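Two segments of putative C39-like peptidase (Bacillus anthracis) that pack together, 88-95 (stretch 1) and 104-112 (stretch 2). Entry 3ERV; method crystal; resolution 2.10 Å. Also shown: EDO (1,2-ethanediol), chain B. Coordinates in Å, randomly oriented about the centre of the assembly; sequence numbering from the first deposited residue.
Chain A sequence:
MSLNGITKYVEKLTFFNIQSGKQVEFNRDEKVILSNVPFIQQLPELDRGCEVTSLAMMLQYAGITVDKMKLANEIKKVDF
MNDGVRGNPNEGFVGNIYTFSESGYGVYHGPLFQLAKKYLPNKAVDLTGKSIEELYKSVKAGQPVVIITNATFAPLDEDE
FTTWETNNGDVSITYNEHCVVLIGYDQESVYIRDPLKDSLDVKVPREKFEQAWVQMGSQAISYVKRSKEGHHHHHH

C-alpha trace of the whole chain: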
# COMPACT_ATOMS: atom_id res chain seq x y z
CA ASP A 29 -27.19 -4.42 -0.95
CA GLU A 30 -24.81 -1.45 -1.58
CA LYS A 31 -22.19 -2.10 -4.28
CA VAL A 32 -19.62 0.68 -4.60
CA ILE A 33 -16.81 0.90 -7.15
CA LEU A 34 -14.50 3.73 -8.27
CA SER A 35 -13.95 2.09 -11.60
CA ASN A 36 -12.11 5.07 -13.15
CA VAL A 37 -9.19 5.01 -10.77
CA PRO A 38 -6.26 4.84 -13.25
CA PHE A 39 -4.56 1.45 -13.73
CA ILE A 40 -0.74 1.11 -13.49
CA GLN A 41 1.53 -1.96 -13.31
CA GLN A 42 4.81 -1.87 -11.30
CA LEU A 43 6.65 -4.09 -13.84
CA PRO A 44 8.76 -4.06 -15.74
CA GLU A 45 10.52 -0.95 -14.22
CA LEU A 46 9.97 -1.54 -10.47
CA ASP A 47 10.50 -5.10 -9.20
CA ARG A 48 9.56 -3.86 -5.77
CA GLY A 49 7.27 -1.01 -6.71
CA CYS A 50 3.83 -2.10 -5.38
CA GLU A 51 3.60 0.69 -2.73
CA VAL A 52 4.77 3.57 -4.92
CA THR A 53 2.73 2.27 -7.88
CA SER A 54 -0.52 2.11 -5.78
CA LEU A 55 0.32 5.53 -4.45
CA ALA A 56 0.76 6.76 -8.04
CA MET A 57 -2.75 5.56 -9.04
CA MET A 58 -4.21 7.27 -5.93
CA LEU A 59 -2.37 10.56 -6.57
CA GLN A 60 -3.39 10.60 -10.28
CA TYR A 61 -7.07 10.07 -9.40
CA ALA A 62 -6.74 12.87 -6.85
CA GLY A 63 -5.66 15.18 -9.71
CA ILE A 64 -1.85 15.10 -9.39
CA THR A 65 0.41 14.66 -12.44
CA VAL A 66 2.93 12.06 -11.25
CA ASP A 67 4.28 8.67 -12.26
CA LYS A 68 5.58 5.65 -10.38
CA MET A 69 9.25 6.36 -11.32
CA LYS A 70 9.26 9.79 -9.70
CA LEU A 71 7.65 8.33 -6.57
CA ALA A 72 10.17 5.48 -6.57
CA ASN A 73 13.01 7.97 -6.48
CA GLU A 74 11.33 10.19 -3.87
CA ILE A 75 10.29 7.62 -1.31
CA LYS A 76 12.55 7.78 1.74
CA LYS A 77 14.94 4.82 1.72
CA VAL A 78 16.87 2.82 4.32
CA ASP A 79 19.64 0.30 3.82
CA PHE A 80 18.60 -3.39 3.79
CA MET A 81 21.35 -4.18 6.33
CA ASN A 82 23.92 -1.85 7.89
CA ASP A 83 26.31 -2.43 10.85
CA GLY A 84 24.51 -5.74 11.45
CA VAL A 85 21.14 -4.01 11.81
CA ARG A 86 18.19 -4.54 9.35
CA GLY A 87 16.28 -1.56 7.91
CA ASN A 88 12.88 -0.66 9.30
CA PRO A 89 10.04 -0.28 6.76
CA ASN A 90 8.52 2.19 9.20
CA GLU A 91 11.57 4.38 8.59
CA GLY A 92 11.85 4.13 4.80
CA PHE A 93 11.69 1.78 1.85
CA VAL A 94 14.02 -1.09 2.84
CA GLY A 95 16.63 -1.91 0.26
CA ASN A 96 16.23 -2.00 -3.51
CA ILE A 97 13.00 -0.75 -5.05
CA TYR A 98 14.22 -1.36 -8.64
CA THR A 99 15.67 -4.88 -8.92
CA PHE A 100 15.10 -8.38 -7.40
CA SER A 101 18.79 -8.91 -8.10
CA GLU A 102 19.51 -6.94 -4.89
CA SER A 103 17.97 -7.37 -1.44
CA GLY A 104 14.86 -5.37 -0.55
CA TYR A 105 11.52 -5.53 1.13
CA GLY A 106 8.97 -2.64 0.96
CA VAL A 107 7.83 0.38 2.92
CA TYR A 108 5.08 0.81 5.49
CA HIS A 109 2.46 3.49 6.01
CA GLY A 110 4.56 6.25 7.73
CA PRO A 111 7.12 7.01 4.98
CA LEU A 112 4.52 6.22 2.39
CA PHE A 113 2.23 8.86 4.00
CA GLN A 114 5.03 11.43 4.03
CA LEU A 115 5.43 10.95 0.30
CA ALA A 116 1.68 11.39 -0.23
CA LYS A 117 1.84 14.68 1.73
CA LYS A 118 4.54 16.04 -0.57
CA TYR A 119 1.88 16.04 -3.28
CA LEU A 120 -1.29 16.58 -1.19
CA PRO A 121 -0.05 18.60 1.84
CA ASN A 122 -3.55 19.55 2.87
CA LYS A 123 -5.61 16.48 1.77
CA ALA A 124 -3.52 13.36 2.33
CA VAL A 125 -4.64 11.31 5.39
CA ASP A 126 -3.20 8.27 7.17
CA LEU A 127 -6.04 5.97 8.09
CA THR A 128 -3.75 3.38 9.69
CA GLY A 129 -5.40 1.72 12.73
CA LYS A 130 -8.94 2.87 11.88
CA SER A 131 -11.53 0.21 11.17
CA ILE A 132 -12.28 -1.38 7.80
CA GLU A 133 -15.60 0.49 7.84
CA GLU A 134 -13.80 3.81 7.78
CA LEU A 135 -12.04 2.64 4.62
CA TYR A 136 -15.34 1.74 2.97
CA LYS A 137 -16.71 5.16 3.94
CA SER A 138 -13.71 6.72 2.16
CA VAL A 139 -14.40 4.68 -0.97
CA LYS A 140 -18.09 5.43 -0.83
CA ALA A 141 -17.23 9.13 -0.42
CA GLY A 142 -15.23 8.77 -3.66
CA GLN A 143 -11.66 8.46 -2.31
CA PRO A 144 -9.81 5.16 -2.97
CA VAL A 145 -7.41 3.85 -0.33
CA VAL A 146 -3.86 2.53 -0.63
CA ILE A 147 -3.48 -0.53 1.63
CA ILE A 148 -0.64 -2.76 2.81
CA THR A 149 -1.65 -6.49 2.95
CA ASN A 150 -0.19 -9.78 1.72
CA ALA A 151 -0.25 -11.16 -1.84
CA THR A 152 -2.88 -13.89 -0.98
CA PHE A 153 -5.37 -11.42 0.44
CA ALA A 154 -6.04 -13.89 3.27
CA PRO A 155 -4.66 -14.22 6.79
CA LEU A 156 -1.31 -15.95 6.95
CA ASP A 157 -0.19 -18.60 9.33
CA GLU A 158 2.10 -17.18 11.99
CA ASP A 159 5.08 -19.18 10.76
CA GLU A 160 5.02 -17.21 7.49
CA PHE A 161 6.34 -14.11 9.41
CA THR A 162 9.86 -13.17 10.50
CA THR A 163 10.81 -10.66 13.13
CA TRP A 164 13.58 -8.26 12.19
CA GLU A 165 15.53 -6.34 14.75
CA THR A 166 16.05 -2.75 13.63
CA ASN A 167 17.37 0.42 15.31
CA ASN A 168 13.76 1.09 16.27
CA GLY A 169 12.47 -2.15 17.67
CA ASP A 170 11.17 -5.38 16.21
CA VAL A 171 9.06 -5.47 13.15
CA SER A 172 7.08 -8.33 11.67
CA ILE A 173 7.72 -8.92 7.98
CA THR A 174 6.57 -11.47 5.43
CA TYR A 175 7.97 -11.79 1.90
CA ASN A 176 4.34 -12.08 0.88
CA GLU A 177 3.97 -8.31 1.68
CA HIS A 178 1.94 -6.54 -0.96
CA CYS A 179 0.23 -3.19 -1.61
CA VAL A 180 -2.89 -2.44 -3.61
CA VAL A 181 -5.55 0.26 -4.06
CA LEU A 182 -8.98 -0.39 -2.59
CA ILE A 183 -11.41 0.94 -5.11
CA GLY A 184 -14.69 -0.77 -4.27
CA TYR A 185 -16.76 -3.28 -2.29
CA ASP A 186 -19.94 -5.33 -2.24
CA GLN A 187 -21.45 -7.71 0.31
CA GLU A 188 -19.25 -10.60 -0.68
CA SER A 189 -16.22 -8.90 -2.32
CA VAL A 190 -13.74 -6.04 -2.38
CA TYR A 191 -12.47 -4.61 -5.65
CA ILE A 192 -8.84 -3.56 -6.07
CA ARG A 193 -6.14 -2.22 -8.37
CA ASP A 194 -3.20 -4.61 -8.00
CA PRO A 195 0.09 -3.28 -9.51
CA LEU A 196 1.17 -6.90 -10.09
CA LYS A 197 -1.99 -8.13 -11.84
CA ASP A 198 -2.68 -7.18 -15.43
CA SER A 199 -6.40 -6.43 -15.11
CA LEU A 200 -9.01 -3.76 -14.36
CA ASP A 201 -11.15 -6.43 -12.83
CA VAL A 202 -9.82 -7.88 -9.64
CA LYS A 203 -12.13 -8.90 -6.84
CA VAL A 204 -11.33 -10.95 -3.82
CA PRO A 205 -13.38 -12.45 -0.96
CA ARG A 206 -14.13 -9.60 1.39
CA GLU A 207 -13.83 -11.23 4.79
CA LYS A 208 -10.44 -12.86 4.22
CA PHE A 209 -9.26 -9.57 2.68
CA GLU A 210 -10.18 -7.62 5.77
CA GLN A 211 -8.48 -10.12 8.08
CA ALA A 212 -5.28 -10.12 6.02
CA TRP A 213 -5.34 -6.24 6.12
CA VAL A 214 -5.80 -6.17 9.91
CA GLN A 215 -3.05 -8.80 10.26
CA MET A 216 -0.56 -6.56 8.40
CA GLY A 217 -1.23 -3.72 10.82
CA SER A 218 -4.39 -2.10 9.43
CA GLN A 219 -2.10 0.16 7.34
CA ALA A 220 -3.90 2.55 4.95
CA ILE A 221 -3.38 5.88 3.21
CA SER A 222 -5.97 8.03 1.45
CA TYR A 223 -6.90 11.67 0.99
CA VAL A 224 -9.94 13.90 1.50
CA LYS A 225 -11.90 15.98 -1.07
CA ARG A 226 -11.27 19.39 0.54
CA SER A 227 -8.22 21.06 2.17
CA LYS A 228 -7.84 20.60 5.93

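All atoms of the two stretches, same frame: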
# COMPACT_ATOMS: atom_id res chain seq x y z
N ASN A 88 14.26 -0.69 8.84
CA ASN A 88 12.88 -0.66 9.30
C ASN A 88 11.96 -0.08 8.24
O ASN A 88 12.17 1.07 7.80
CB ASN A 88 12.77 0.19 10.58
CG ASN A 88 11.46 -0.06 11.37
OD1 ASN A 88 10.35 -0.21 10.81
ND2 ASN A 88 11.61 -0.13 12.70
N PRO A 89 10.93 -0.85 7.82
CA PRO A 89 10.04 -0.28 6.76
C PRO A 89 9.16 0.86 7.27
O PRO A 89 8.50 1.55 6.46
CB PRO A 89 9.19 -1.47 6.30
CG PRO A 89 9.22 -2.46 7.52
CD PRO A 89 10.63 -2.26 8.14
N ASN A 90 9.12 1.02 8.60
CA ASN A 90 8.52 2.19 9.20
C ASN A 90 9.41 3.42 9.09
O ASN A 90 8.94 4.55 9.26
CB ASN A 90 8.10 1.94 10.65
CG ASN A 90 7.05 0.80 10.77
OD1 ASN A 90 5.88 0.94 10.40
ND2 ASN A 90 7.50 -0.35 11.28
N GLU A 91 10.69 3.23 8.77
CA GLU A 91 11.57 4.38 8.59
C GLU A 91 11.73 4.80 7.11
O GLU A 91 11.73 5.98 6.78
CB GLU A 91 12.92 4.14 9.23
CG GLU A 91 13.62 5.44 9.55
CD GLU A 91 15.11 5.25 9.88
OE1 GLU A 91 15.45 4.17 10.43
OE2 GLU A 91 15.92 6.18 9.61
N GLY A 92 11.79 3.83 6.22
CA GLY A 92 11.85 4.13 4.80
C GLY A 92 11.64 2.85 4.01
O GLY A 92 11.50 1.75 4.61
N PHE A 93 11.66 2.97 2.68
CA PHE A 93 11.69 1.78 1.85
C PHE A 93 12.97 1.00 2.13
O PHE A 93 14.07 1.55 2.06
CB PHE A 93 11.57 2.11 0.34
CG PHE A 93 11.45 0.90 -0.51
CD1 PHE A 93 10.21 0.49 -0.97
CD2 PHE A 93 12.59 0.12 -0.80
CE1 PHE A 93 10.10 -0.69 -1.77
CE2 PHE A 93 12.49 -1.06 -1.56
CZ PHE A 93 11.25 -1.47 -2.05
N VAL A 94 12.84 -0.29 2.42
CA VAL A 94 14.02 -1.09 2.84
C VAL A 94 14.70 -1.77 1.64
O VAL A 94 14.14 -2.72 1.03
CB VAL A 94 13.68 -2.20 3.93
CG1 VAL A 94 14.96 -2.98 4.37
CG2 VAL A 94 13.00 -1.59 5.14
N GLY A 95 15.91 -1.31 1.31
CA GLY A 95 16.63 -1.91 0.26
C GLY A 95 16.24 -1.42 -1.13
O GLY A 95 15.93 -0.22 -1.31
N GLY A 104 15.80 -6.44 -0.87
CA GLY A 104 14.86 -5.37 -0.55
C GLY A 104 13.58 -5.93 0.01
O GLY A 104 13.32 -7.15 -0.05
N TYR A 105 12.76 -5.07 0.59
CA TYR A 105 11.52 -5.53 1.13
C TYR A 105 10.33 -4.66 0.65
O TYR A 105 9.65 -5.01 -0.32
CB TYR A 105 11.64 -5.57 2.68
CG TYR A 105 10.33 -5.92 3.36
CD1 TYR A 105 9.69 -7.14 3.10
CD2 TYR A 105 9.74 -5.05 4.28
CE1 TYR A 105 8.49 -7.47 3.71
CE2 TYR A 105 8.53 -5.36 4.90
CZ TYR A 105 7.92 -6.61 4.60
OH TYR A 105 6.75 -7.01 5.19
N GLY A 106 10.14 -3.49 1.28
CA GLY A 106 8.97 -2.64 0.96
C GLY A 106 9.01 -1.49 1.94
O GLY A 106 10.05 -1.25 2.58
N VAL A 107 7.89 -0.81 2.09
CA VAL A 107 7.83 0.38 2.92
C VAL A 107 6.45 0.37 3.55
O VAL A 107 5.49 -0.09 2.94
CB VAL A 107 8.07 1.68 2.09
CG1 VAL A 107 6.98 1.83 1.03
CG2 VAL A 107 8.07 2.90 3.01
N TYR A 108 6.35 0.84 4.79
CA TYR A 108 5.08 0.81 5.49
C TYR A 108 4.40 2.19 5.43
O TYR A 108 4.84 3.09 4.73
CB TYR A 108 5.28 0.30 6.93
CG TYR A 108 5.41 -1.22 7.03
CD1 TYR A 108 5.27 -2.03 5.89
CD2 TYR A 108 5.63 -1.87 8.28
CE1 TYR A 108 5.36 -3.41 5.95
CE2 TYR A 108 5.72 -3.28 8.35
CZ TYR A 108 5.57 -4.05 7.17
OH TYR A 108 5.65 -5.45 7.16
N HIS A 109 3.31 2.34 6.16
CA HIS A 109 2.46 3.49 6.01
C HIS A 109 3.12 4.86 6.35
O HIS A 109 2.81 5.86 5.72
CB HIS A 109 1.17 3.28 6.83
CG HIS A 109 1.38 3.42 8.30
ND1 HIS A 109 1.17 4.61 8.97
CD2 HIS A 109 1.81 2.54 9.24
CE1 HIS A 109 1.45 4.45 10.26
NE2 HIS A 109 1.84 3.20 10.44
N GLY A 110 4.02 4.92 7.33
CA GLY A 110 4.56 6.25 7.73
C GLY A 110 5.25 7.01 6.59
O GLY A 110 4.82 8.12 6.17
N PRO A 111 6.33 6.44 6.08
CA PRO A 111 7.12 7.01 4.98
C PRO A 111 6.24 7.13 3.74
O PRO A 111 6.32 8.09 2.99
CB PRO A 111 8.23 5.94 4.75
CG PRO A 111 8.27 5.14 6.10
CD PRO A 111 6.82 5.12 6.52
N LEU A 112 5.37 6.15 3.54
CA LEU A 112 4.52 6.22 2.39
C LEU A 112 3.57 7.44 2.51
O LEU A 112 3.34 8.13 1.51
CB LEU A 112 3.76 4.91 2.20
CG LEU A 112 3.13 4.68 0.83
CD1 LEU A 112 4.10 4.86 -0.36
CD2 LEU A 112 2.47 3.26 0.81
C1 EDO B . 16.59 1.89 -4.53
O1 EDO B . 15.78 1.46 -3.44
C2 EDO B . 18.05 2.01 -4.18
O2 EDO B . 18.69 0.74 -4.20
O HOH W 1 5.15 3.37 9.34

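P89 does the most work in this contact. Of all residues in the two stretches it has the largest area covered by the other, 87 Å², and it serves stretch 2 with both its ring and its carbonyl. Its CA-to-CB bond points toward stretch 2, and its ring meets two tyrosines. Its CG lies over one face of the Y108 ring, 3.8 Å from P89 CG to the Y108 ring centroid and only 15° off the normal, a CH-pi contact in which a C-H group on CG meets the electron-rich face. The same P89 CG meets the Y105 ring at its edge, 4.0 Å from Y105 CE2. One small rigid ring thus touches two aromatics in different ways, and the tyrosines are tied together at their far ends by a hydrogen bond between their hydroxyls, Y105 OH and Y108 OH, 2.7 Å apart.

The carbonyl of P89 accepts a hydrogen bond from the backbone of Y108 (Y108 N to P89 O, 2.8 Å). Y108 sits at the N-cap position, so this bond fixes the chain just before the helix begins at H109. P111, in that first turn, points back at stretch 1 and packs on the turn backbone, P111 CG coming 3.3 Å from N90 O. The turn is itself held by E91 N and G92 N, which both bond to N88 O, while N88 OD1 receives N90 N and N90 ND2. A water extends the join, donating to N90 OD1 at 2.7 Å and accepting from G110 N at 2.8 Å.

F93, second in covered area at 64 Å², belongs to the part where the backbones run side by side. Its ring packs on the G106 backbone, with G106 C over one face, and F93 CD1 packs 3.9 Å from V107 CB. Next to it V94 bonds in both directions: V94 N donates to G106 O at 3.0 Å and V94 O accepts from Y105 N at 2.8 Å, while V94 CB and Y105 CB meet at 4.1 Å.

The bridge closes on two glycines, G95 CA and G104 CA being 4.0 Å apart. A CB on G95 would fall 2.7 Å from G104 CA, a clash, and the backbone angles of G95 demand glycine anyway. The rule to read here is local: at the bridge G95 has no room for a CB, and toward the other end of stretch 1 P89 uses its ring on two tyrosines and its carbonyl on the backbone of Y108.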